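Local structure of putative uncharacterized protein PH0242 (3VU1) at residues 13-18 with 238-243. The protein is an archaeal oligosaccharyltransferase, AglB, modelled here as its C-terminal globular domain with a bound calcium ion. Residues are numbered along the deposited sequence; the frame is centred on the assembly and turned at random.
Sequences WEQALK and PVYQYG
Q15 lies over one face of the Y242 ring, one of two tyrosine contacts between helix 13-18 and strand 238-242. Its CG stands 3.7 Å from the ring centroid and 8° off the normal, which meets the geometry of a CH-pi contact. The amide continues the stack: its plane is 20° from that of the ring, and Q15 OE1 is 3.7 Å from Y242 CD2. A bend at chi2 lays the amide alongside the ring, over Y242 CD2 and CE2.

Van der Waals contacts at Y240 complete the packing. With CG anti to the backbone N, this ring reaches the helix, where its OH lies 3.5 Å from Q15 CB and its CE1 3.9 Å from A16 CA. W19, farther along the same helix, stacks on Y240, while V10 touches both Q15 and Y242.

The segment axes approach to 8.0 Å and run nearly antiparallel, at 158°. V239 and Y240 both face V247 of strand 245-250, forming a classic beta bulge; Y240 and Y242 point toward the helix and Q241 between them away. This is helix-on-sheet packing of an alpha/beta unit, with helix 13-23 packed on edge strand 236-242 and its neighbour 245-250 in a four-stranded mixed sheet.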
# COMPACT_ATOMS: atom_id res chain seq x y z
N TRP A 13 5.39 16.40 8.43
CA TRP A 13 5.62 16.53 6.98
C TRP A 13 6.92 17.12 6.58
O TRP A 13 7.52 16.70 5.58
CB TRP A 13 4.47 17.31 6.32
CG TRP A 13 3.29 16.44 6.04
CD1 TRP A 13 2.16 16.24 6.83
CD2 TRP A 13 3.11 15.57 4.89
NE1 TRP A 13 1.29 15.34 6.24
CE2 TRP A 13 1.81 14.89 5.08
CE3 TRP A 13 3.85 15.31 3.76
CZ2 TRP A 13 1.32 14.00 4.16
CZ3 TRP A 13 3.33 14.41 2.82
CH2 TRP A 13 2.11 13.77 3.01
N GLU A 14 7.37 18.13 7.32
CA GLU A 14 8.61 18.81 6.97
C GLU A 14 9.77 17.84 7.15
O GLU A 14 10.64 17.76 6.28
CB GLU A 14 8.82 20.08 7.79
CG GLU A 14 7.58 20.96 7.87
CD GLU A 14 7.85 22.36 8.38
OE1 GLU A 14 8.80 22.59 9.19
OE2 GLU A 14 7.08 23.25 7.97
N GLN A 15 9.73 17.09 8.26
CA GLN A 15 10.75 16.09 8.55
C GLN A 15 10.73 14.93 7.56
O GLN A 15 11.78 14.40 7.18
CB GLN A 15 10.59 15.55 9.96
CG GLN A 15 10.94 16.55 11.04
CD GLN A 15 9.86 17.62 11.22
OE1 GLN A 15 8.67 17.42 10.93
NE2 GLN A 15 10.27 18.77 11.71
N ALA A 16 9.53 14.53 7.16
CA ALA A 16 9.37 13.39 6.25
C ALA A 16 9.90 13.70 4.88
O ALA A 16 10.61 12.89 4.30
CB ALA A 16 7.91 12.95 6.18
N LEU A 17 9.59 14.87 4.35
CA LEU A 17 10.11 15.22 3.02
C LEU A 17 11.61 15.35 3.04
O LEU A 17 12.27 14.95 2.08
CB LEU A 17 9.49 16.50 2.47
CG LEU A 17 8.01 16.44 2.13
CD1 LEU A 17 7.74 17.55 1.12
CD2 LEU A 17 7.61 15.08 1.57
N LYS A 18 12.14 15.92 4.13
CA LYS A 18 13.58 16.06 4.31
C LYS A 18 14.21 14.67 4.26
O LYS A 18 15.19 14.45 3.55
CB LYS A 18 13.91 16.78 5.62
CG LYS A 18 15.39 16.93 5.93
CD LYS A 18 15.53 17.08 7.44
CE LYS A 18 16.91 16.70 7.99
NZ LYS A 18 17.98 17.63 7.53
N PRO A 238 7.64 0.29 7.79
CA PRO A 238 7.88 1.67 8.26
C PRO A 238 9.34 1.96 8.14
O PRO A 238 10.12 1.26 8.73
CB PRO A 238 7.52 1.64 9.76
CG PRO A 238 7.29 0.22 10.10
CD PRO A 238 7.12 -0.60 8.84
N VAL A 239 9.72 2.94 7.34
CA VAL A 239 11.13 3.29 7.24
C VAL A 239 11.47 4.61 7.94
O VAL A 239 12.65 4.90 8.15
CB VAL A 239 11.61 3.38 5.78
CG1 VAL A 239 11.71 1.99 5.18
CG2 VAL A 239 10.69 4.30 4.97
N TYR A 240 10.46 5.42 8.28
CA TYR A 240 10.65 6.70 8.95
C TYR A 240 9.32 7.14 9.52
O TYR A 240 8.28 6.94 8.89
CB TYR A 240 11.15 7.78 7.99
CG TYR A 240 11.48 9.09 8.66
CD1 TYR A 240 10.62 10.19 8.57
CD2 TYR A 240 12.65 9.24 9.37
CE1 TYR A 240 10.93 11.40 9.19
CE2 TYR A 240 12.98 10.43 9.98
CZ TYR A 240 12.13 11.50 9.90
OH TYR A 240 12.51 12.67 10.56
N GLN A 241 9.37 7.73 10.72
CA GLN A 241 8.21 8.36 11.35
C GLN A 241 8.58 9.61 12.13
O GLN A 241 9.69 9.73 12.66
CB GLN A 241 7.40 7.43 12.26
CG GLN A 241 8.18 6.45 13.10
CD GLN A 241 7.38 5.18 13.36
OE1 GLN A 241 7.75 4.08 12.89
NE2 GLN A 241 6.26 5.32 14.08
N TYR A 242 7.62 10.52 12.19
CA TYR A 242 7.79 11.79 12.84
C TYR A 242 6.42 12.43 12.99
O TYR A 242 5.62 12.49 12.04
CB TYR A 242 8.74 12.69 12.05
CG TYR A 242 9.39 13.65 13.00
CD1 TYR A 242 10.68 13.40 13.52
CD2 TYR A 242 8.70 14.77 13.45
CE1 TYR A 242 11.25 14.28 14.44
CE2 TYR A 242 9.26 15.66 14.35
CZ TYR A 242 10.52 15.41 14.85
OH TYR A 242 11.02 16.32 15.74
N GLY A 243 6.14 12.90 14.20
CA GLY A 243 4.86 13.55 14.42
C GLY A 243 3.75 12.60 14.05
O GLY A 243 3.65 11.50 14.61